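Local atomic coordinates of superoxide dismutase [Fe] (Sulfolobus acidocaldarius, PDB entry 1B06), a protein that converts superoxide radicals to hydrogen peroxide and oxygen at an iron centre, as a member of the iron/manganese superoxide dismutase family. Residues A[116-119]-A[120-124]; A[60-63]-A[64-67]; A[37-40]-A[41-45]. One frame throughout, in Å; residues are numbered along the deposited sequence.

Contact 1. Residues A[116-119]-A[120-124]; sequences FDRF and KQVFS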
loop_
_atom_site.group_PDB
_atom_site.type_symbol
_atom_site.label_atom_id
_atom_site.label_comp_id
_atom_site.label_asym_id
_atom_site.label_seq_id
_atom_site.Cartn_x
_atom_site.Cartn_y
_atom_site.Cartn_z
ATOM N N PHE A 116 8.668 2.148 -32.126
ATOM C CA PHE A 116 8.396 0.939 -31.357
ATOM C C PHE A 116 9.615 0.531 -30.520
ATOM O O PHE A 116 9.475 -0.014 -29.427
ATOM C CB PHE A 116 8.006 -0.201 -32.303
ATOM C CG PHE A 116 7.757 -1.504 -31.608
ATOM C CD1 PHE A 116 6.797 -1.598 -30.606
ATOM C CD2 PHE A 116 8.486 -2.638 -31.948
ATOM C CE1 PHE A 116 6.566 -2.804 -29.951
ATOM C CE2 PHE A 116 8.262 -3.849 -31.298
ATOM C CZ PHE A 116 7.300 -3.931 -30.298
ATOM N N ASP A 117 10.810 0.800 -31.034
ATOM C CA ASP A 117 12.034 0.458 -30.321
ATOM C C ASP A 117 12.198 1.264 -29.034
ATOM O O ASP A 117 12.614 0.718 -28.018
ATOM C CB ASP A 117 13.249 0.663 -31.225
ATOM C CG ASP A 117 13.380 -0.428 -32.274
ATOM O OD1 ASP A 117 13.431 -1.620 -31.898
ATOM O OD2 ASP A 117 13.429 -0.100 -33.478
ATOM N N ARG A 118 11.879 2.555 -29.073
ATOM C CA ARG A 118 11.989 3.382 -27.877
ATOM C C ARG A 118 10.929 2.931 -26.887
ATOM O O ARG A 118 11.216 2.744 -25.710
ATOM C CB ARG A 118 11.776 4.862 -28.199
ATOM C CG ARG A 118 12.922 5.764 -27.759
ATOM C CD ARG A 118 12.824 6.180 -26.300
ATOM N NE ARG A 118 13.801 5.477 -25.471
ATOM C CZ ARG A 118 14.263 5.910 -24.300
ATOM N NH1 ARG A 118 13.851 7.062 -23.786
ATOM N NH2 ARG A 118 15.127 5.172 -23.625
ATOM N N PHE A 119 9.703 2.755 -27.370
ATOM C CA PHE A 119 8.616 2.311 -26.508
ATOM C C PHE A 119 9.034 1.045 -25.772
ATOM O O PHE A 119 8.865 0.937 -24.554
ATOM C CB PHE A 119 7.350 2.026 -27.321
ATOM C CG PHE A 119 6.286 1.307 -26.538
ATOM C CD1 PHE A 119 5.492 1.994 -25.625
ATOM C CD2 PHE A 119 6.111 -0.066 -26.677
ATOM C CE1 PHE A 119 4.542 1.324 -24.859
ATOM C CE2 PHE A 119 5.160 -0.746 -25.912
ATOM C CZ PHE A 119 4.377 -0.048 -25.002
ATOM N N LYS A 120 9.581 0.091 -26.520
ATOM C CA LYS A 120 10.037 -1.175 -25.957
ATOM C C LYS A 120 11.065 -0.936 -24.857
ATOM O O LYS A 120 11.048 -1.592 -23.816
ATOM C CB LYS A 120 10.654 -2.031 -27.053
ATOM C CG LYS A 120 10.455 -3.506 -26.873
ATOM C CD LYS A 120 10.148 -4.159 -28.200
ATOM C CE LYS A 120 11.072 -5.324 -28.449
ATOM N NZ LYS A 120 11.645 -5.278 -29.815
ATOM N N GLN A 121 11.966 0.011 -25.095
ATOM C CA GLN A 121 12.999 0.348 -24.126
ATOM C C GLN A 121 12.398 0.942 -22.860
ATOM O O GLN A 121 12.757 0.548 -21.751
ATOM C CB GLN A 121 13.977 1.364 -24.722
ATOM C CG GLN A 121 15.059 0.758 -25.584
ATOM C CD GLN A 121 15.752 1.792 -26.450
ATOM O OE1 GLN A 121 15.836 2.966 -26.089
ATOM N NE2 GLN A 121 16.252 1.360 -27.602
ATOM N N VAL A 122 11.490 1.900 -23.030
ATOM C CA VAL A 122 10.855 2.562 -21.897
ATOM C C VAL A 122 9.938 1.618 -21.127
ATOM O O VAL A 122 9.924 1.629 -19.891
ATOM C CB VAL A 122 10.048 3.793 -22.346
ATOM C CG1 VAL A 122 9.432 4.480 -21.135
ATOM C CG2 VAL A 122 10.953 4.759 -23.087
ATOM N N PHE A 123 9.180 0.798 -21.849
ATOM C CA PHE A 123 8.285 -0.152 -21.201
ATOM C C PHE A 123 9.089 -1.173 -20.394
ATOM O O PHE A 123 8.711 -1.540 -19.278
ATOM C CB PHE A 123 7.421 -0.878 -22.234
ATOM C CG PHE A 123 6.317 -1.700 -21.625
ATOM C CD1 PHE A 123 6.562 -2.993 -21.173
ATOM C CD2 PHE A 123 5.035 -1.173 -21.486
ATOM C CE1 PHE A 123 5.545 -3.750 -20.588
ATOM C CE2 PHE A 123 4.009 -1.923 -20.903
ATOM C CZ PHE A 123 4.265 -3.213 -20.454
ATOM N N SER A 124 10.199 -1.630 -20.960
ATOM C CA SER A 124 11.041 -2.602 -20.276
ATOM C C SER A 124 11.702 -1.977 -19.048
ATOM O O SER A 124 11.824 -2.623 -18.001
ATOM C CB SER A 124 12.111 -3.138 -21.233
ATOM O OG SER A 124 11.535 -3.989 -22.212
#
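F123 N bonds F119 O at 2.7 Å, and V122 N bonds R118 O at 2.8 Å. These i to i+4 bonds are those of the alpha-helix 116-129 in the C-terminal domain. K120 O takes two donors, S124 N and S124 OG, from opposite faces of its plane. R118 NH1 reaches the backbone oxygen of I56 on the second subunit. The same guanidinium also makes a long side-chain bond within the helix. NE of R118 gives a hydrogen bond to OE1 of Q121 at 3.3 Å, and R118 NH2 adds a weak one to the same oxygen. OE1 sits at the edge of the guanidinium, in its plane. The donor stands above the plane of the Q121 amide and not on a lone pair; the two flat groups are turned 70° apart. CG2 of V122 lies over one face of the R118 guanidinium, 3.7 Å from R118 CZ. On the inner side, F119 and F123 lie side by side and point the same way. CZ of F119 meets CD2 of F123 at 3.7 Å, with the ring planes oblique at 41°. Both rings have CG anti to the backbone N and reach strands 134-140 and 165-170, where both touch L167. Further out, the bent K120 chain brings its CD to 3.5 Å from CZ of F116.

Contact 2. Residues A[60-63]-A[64-67]; sequences LPQG and QYDL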
loop_
_atom_site.group_PDB
_atom_site.type_symbol
_atom_site.label_atom_id
_atom_site.label_comp_id
_atom_site.label_asym_id
_atom_site.label_seq_id
_atom_site.Cartn_x
_atom_site.Cartn_y
_atom_site.Cartn_z
ATOM N N LEU A 60 -25.662 -13.016 8.065
ATOM C CA LEU A 60 -24.386 -12.858 8.750
ATOM C C LEU A 60 -24.531 -11.556 9.535
ATOM O O LEU A 60 -24.360 -10.464 8.986
ATOM C CB LEU A 60 -23.244 -12.750 7.735
ATOM C CG LEU A 60 -21.805 -12.904 8.241
ATOM C CD1 LEU A 60 -21.625 -14.269 8.894
ATOM C CD2 LEU A 60 -20.832 -12.732 7.076
ATOM N N PRO A 61 -24.877 -11.659 10.827
ATOM C CA PRO A 61 -25.061 -10.498 11.706
ATOM C C PRO A 61 -23.781 -9.778 12.125
ATOM O O PRO A 61 -22.693 -10.356 12.113
ATOM C CB PRO A 61 -25.804 -11.077 12.905
ATOM C CG PRO A 61 -25.358 -12.494 12.959
ATOM C CD PRO A 61 -25.131 -12.928 11.533
ATOM N N GLN A 62 -23.927 -8.509 12.498
ATOM C CA GLN A 62 -22.797 -7.707 12.936
ATOM C C GLN A 62 -22.106 -8.441 14.065
ATOM O O GLN A 62 -22.762 -9.003 14.938
ATOM C CB GLN A 62 -23.271 -6.344 13.432
ATOM C CG GLN A 62 -23.733 -5.416 12.328
ATOM C CD GLN A 62 -23.099 -4.043 12.424
ATOM O OE1 GLN A 62 -21.903 -3.914 12.702
ATOM N NE2 GLN A 62 -23.898 -3.006 12.193
ATOM N N GLY A 63 -20.780 -8.434 14.044
ATOM C CA GLY A 63 -20.029 -9.118 15.074
ATOM C C GLY A 63 -19.565 -10.475 14.591
ATOM O O GLY A 63 -18.795 -11.144 15.270
ATOM N N GLN A 64 -20.028 -10.887 13.415
ATOM C CA GLN A 64 -19.629 -12.177 12.870
ATOM C C GLN A 64 -18.850 -12.007 11.577
ATOM O O GLN A 64 -18.723 -12.938 10.782
ATOM C CB GLN A 64 -20.863 -13.060 12.660
ATOM C CG GLN A 64 -21.541 -13.434 13.975
ATOM C CD GLN A 64 -22.536 -14.576 13.855
ATOM O OE1 GLN A 64 -23.357 -14.785 14.749
ATOM N NE2 GLN A 64 -22.471 -15.319 12.759
ATOM N N TYR A 65 -18.321 -10.804 11.379
ATOM C CA TYR A 65 -17.522 -10.499 10.201
ATOM C C TYR A 65 -16.709 -9.231 10.423
ATOM O O TYR A 65 -16.994 -8.457 11.329
ATOM C CB TYR A 65 -18.418 -10.324 8.973
ATOM C CG TYR A 65 -19.377 -9.158 9.061
ATOM C CD1 TYR A 65 -18.962 -7.859 8.760
ATOM C CD2 TYR A 65 -20.703 -9.352 9.433
ATOM C CE1 TYR A 65 -19.845 -6.786 8.827
ATOM C CE2 TYR A 65 -21.595 -8.287 9.504
ATOM C CZ TYR A 65 -21.160 -7.008 9.199
ATOM O OH TYR A 65 -22.042 -5.958 9.261
ATOM N N ASP A 66 -15.685 -9.042 9.597
ATOM C CA ASP A 66 -14.836 -7.859 9.659
ATOM C C ASP A 66 -14.788 -7.338 8.227
ATOM O O ASP A 66 -13.970 -7.772 7.415
ATOM C CB ASP A 66 -13.450 -8.237 10.164
ATOM C CG ASP A 66 -13.492 -8.833 11.550
ATOM O OD1 ASP A 66 -13.440 -8.059 12.530
ATOM O OD2 ASP A 66 -13.586 -10.075 11.665
ATOM N N LEU A 67 -15.702 -6.418 7.933
ATOM C CA LEU A 67 -15.863 -5.828 6.609
ATOM C C LEU A 67 -14.606 -5.557 5.796
ATOM O O LEU A 67 -14.546 -5.915 4.619
ATOM C CB LEU A 67 -16.681 -4.538 6.715
ATOM C CG LEU A 67 -17.419 -4.115 5.441
ATOM C CD1 LEU A 67 -18.124 -5.318 4.814
ATOM C CD2 LEU A 67 -18.412 -3.025 5.778
HETATM O O HOH W 1 -19.483 -6.705 12.371
#
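Q64 closes a type II beta turn that starts at P61. Its backbone N bonds P61 O at 3.0 Å, with a bent N-H...O angle of 139°. G63, the third residue of the turn, has a positive phi (99°). A CB at this phi would collide with the carbonyl oxygen of Q62, which explains the glycine. The Q64 side chain runs back along the turn, extended beyond CG, and crosses the proline ring. Its OE1 is 3.5 Å from P61 CG. L60 CD1 packs near Q64 CB and Q64 O.

Y65 folds its ring back over the turn. A chi1 of 64° places CG between the backbone N and the carbonyl carbon and turns the ring back toward P61 O and Q62. CB meets L60 CD2 at 3.9 Å. Farther along, CE2 of the ring lies 3.5 Å from P61 O, and OH is 3.5 Å from Q62 CG. That hydroxyl is hydrogen-bonded to E125 of the second subunit. A water sits over the centre of one ring face; it accepts from G63 N at 2.7 Å and donates to Y65 O. D66 then takes the N-cap position of helix 67-89, without a capping bond from its side chain. It makes a salt bridge to R51 of the third subunit instead. The turn lies in the loop between helices 27-57 and 67-89 of the alpha-hairpin domain. Y65 and L67 both pack on L55 of helix 27-57, and R51 of the same chain bonds Q64 O.

Contact 3. Residues A[37-40]-A[41-45]; sequences HHKG and YVNGA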
loop_
_atom_site.group_PDB
_atom_site.type_symbol
_atom_site.label_atom_id
_atom_site.label_comp_id
_atom_site.label_asym_id
_atom_site.label_seq_id
_atom_site.Cartn_x
_atom_site.Cartn_y
_atom_site.Cartn_z
ATOM N N HIS A 37 -3.057 -20.866 -9.786
ATOM C CA HIS A 37 -3.267 -19.482 -9.381
ATOM C C HIS A 37 -4.567 -18.833 -9.865
ATOM O O HIS A 37 -5.378 -18.391 -9.051
ATOM C CB HIS A 37 -2.058 -18.634 -9.807
ATOM C CG HIS A 37 -0.765 -19.096 -9.210
ATOM N ND1 HIS A 37 -0.361 -18.741 -7.940
ATOM C CD2 HIS A 37 0.206 -19.905 -9.698
ATOM C CE1 HIS A 37 0.800 -19.310 -7.671
ATOM N NE2 HIS A 37 1.168 -20.023 -8.721
ATOM N N HIS A 38 -4.775 -18.768 -11.176
ATOM C CA HIS A 38 -5.983 -18.135 -11.691
ATOM C C HIS A 38 -7.253 -18.758 -11.118
ATOM O O HIS A 38 -8.141 -18.052 -10.645
ATOM C CB HIS A 38 -6.009 -18.195 -13.219
ATOM C CG HIS A 38 -7.022 -17.283 -13.842
ATOM N ND1 HIS A 38 -7.082 -17.056 -15.199
ATOM C CD2 HIS A 38 -8.035 -16.569 -13.297
ATOM C CE1 HIS A 38 -8.089 -16.243 -15.465
ATOM N NE2 HIS A 38 -8.684 -15.931 -14.327
ATOM N N LYS A 39 -7.343 -20.082 -11.155
ATOM C CA LYS A 39 -8.517 -20.763 -10.625
ATOM C C LYS A 39 -8.736 -20.370 -9.168
ATOM O O LYS A 39 -9.861 -20.187 -8.721
ATOM C CB LYS A 39 -8.330 -22.276 -10.716
ATOM C CG LYS A 39 -9.446 -23.078 -10.074
ATOM C CD LYS A 39 -10.141 -23.966 -11.099
ATOM C CE LYS A 39 -9.754 -25.444 -10.943
ATOM N NZ LYS A 39 -8.546 -25.659 -10.085
ATOM N N GLY A 40 -7.644 -20.246 -8.429
ATOM C CA GLY A 40 -7.741 -19.888 -7.029
ATOM C C GLY A 40 -8.314 -18.506 -6.784
ATOM O O GLY A 40 -8.993 -18.283 -5.782
ATOM N N TYR A 41 -8.044 -17.572 -7.690
ATOM C CA TYR A 41 -8.548 -16.210 -7.539
ATOM C C TYR A 41 -10.051 -16.184 -7.768
ATOM O O TYR A 41 -10.767 -15.421 -7.133
ATOM C CB TYR A 41 -7.850 -15.262 -8.521
ATOM C CG TYR A 41 -6.362 -15.067 -8.263
ATOM C CD1 TYR A 41 -5.880 -14.765 -6.983
ATOM C CD2 TYR A 41 -5.433 -15.196 -9.299
ATOM C CE1 TYR A 41 -4.510 -14.599 -6.746
ATOM C CE2 TYR A 41 -4.062 -15.032 -9.069
ATOM C CZ TYR A 41 -3.609 -14.737 -7.796
ATOM O OH TYR A 41 -2.257 -14.595 -7.578
ATOM N N VAL A 42 -10.525 -17.022 -8.683
ATOM C CA VAL A 42 -11.948 -17.092 -8.977
ATOM C C VAL A 42 -12.659 -17.708 -7.779
ATOM O O VAL A 42 -13.713 -17.232 -7.362
ATOM C CB VAL A 42 -12.215 -17.952 -10.224
ATOM C CG1 VAL A 42 -13.705 -18.202 -10.379
ATOM C CG2 VAL A 42 -11.665 -17.253 -11.457
ATOM N N ASN A 43 -12.076 -18.765 -7.222
ATOM C CA ASN A 43 -12.664 -19.427 -6.067
ATOM C C ASN A 43 -12.656 -18.487 -4.864
ATOM O O ASN A 43 -13.637 -18.407 -4.123
ATOM C CB ASN A 43 -11.891 -20.703 -5.717
ATOM C CG ASN A 43 -12.189 -21.856 -6.668
ATOM O OD1 ASN A 43 -11.407 -22.802 -6.771
ATOM N ND2 ASN A 43 -13.319 -21.782 -7.368
ATOM N N GLY A 44 -11.544 -17.783 -4.671
ATOM C CA GLY A 44 -11.434 -16.861 -3.553
ATOM C C GLY A 44 -12.446 -15.732 -3.636
ATOM O O GLY A 44 -13.058 -15.349 -2.642
ATOM N N ALA A 45 -12.629 -15.201 -4.839
ATOM C CA ALA A 45 -13.574 -14.121 -5.055
ATOM C C ALA A 45 -14.996 -14.588 -4.762
ATOM O O ALA A 45 -15.742 -13.919 -4.045
ATOM C CB ALA A 45 -13.475 -13.622 -6.496
#
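Y41 lays its ring against the preceding turn of its own helix. H37 O lies over one ring face, 3.2 Å from Y41 CD2. Y41 CG stands beside the backbone N (chi1 -66°), which turns the ring back toward H37. The same oxygen accepts the Y41 N-H at 3.1 Å. One carbonyl therefore holds the backbone of Y41 and faces its ring. H38 O receives V42 N at 3.3 Å and a weak second bond from Y41 N. Next, G44 N bonds G40 O at 2.8 Å. Side-chain packing between the turns is looser. CG2 of V42 approaches CD2 of H38 at 4.1 Å, crossing it obliquely. K39 and N43 run side by side on the exposed surface, with K39 CG 3.9 Å from N43 OD1.

The contact lies on helix 27-57 of the alpha-hairpin domain, beside the iron site of H33, H84, D170 and H174. The side chain of Y41 is about 5 Å from the bound iron(III) ion, between nearest atoms. Its ring meets that of H84, and its OH is hydrogen-bonded to H155. A leucine in place of Y41 would probably leave H155 without this hydroxyl partner and open a gap between the helix and H84. H37 stacks on H174, while its NE2 bonds Y177 OH of the fourth subunit. H38 is held at both ring nitrogens, ND1 by W88 and NE2 by H81, and these two bonds set the rotation of its imidazole.

Y41 and H37 thus form part of a polar second shell, one against H84 and H174, the other against H174. This is consistent with ligands kept in place around the metal, and H37 connects that shell to the subunit interface.

In the fold
Contacts 2 and 3 both belong to the alpha-hairpin domain, while contact 1 lies in the C-terminal domain on the other side of the chain's centre. Contacts 1 and 3 are single helix stretches held by i to i+4 backbone bonds; contact 2 is a turn closed by one i to i+3 bond, with a water beside it. Each mixes buried and exposed residues. The buried side of contact 1 is aromatic and apolar, facing the sheet. Contact 3 instead turns bonded polar rings toward the iron site. Contact 2 lies farthest out, its centre about 32 Å from that of the chain. All three reach other subunits, each through different residues.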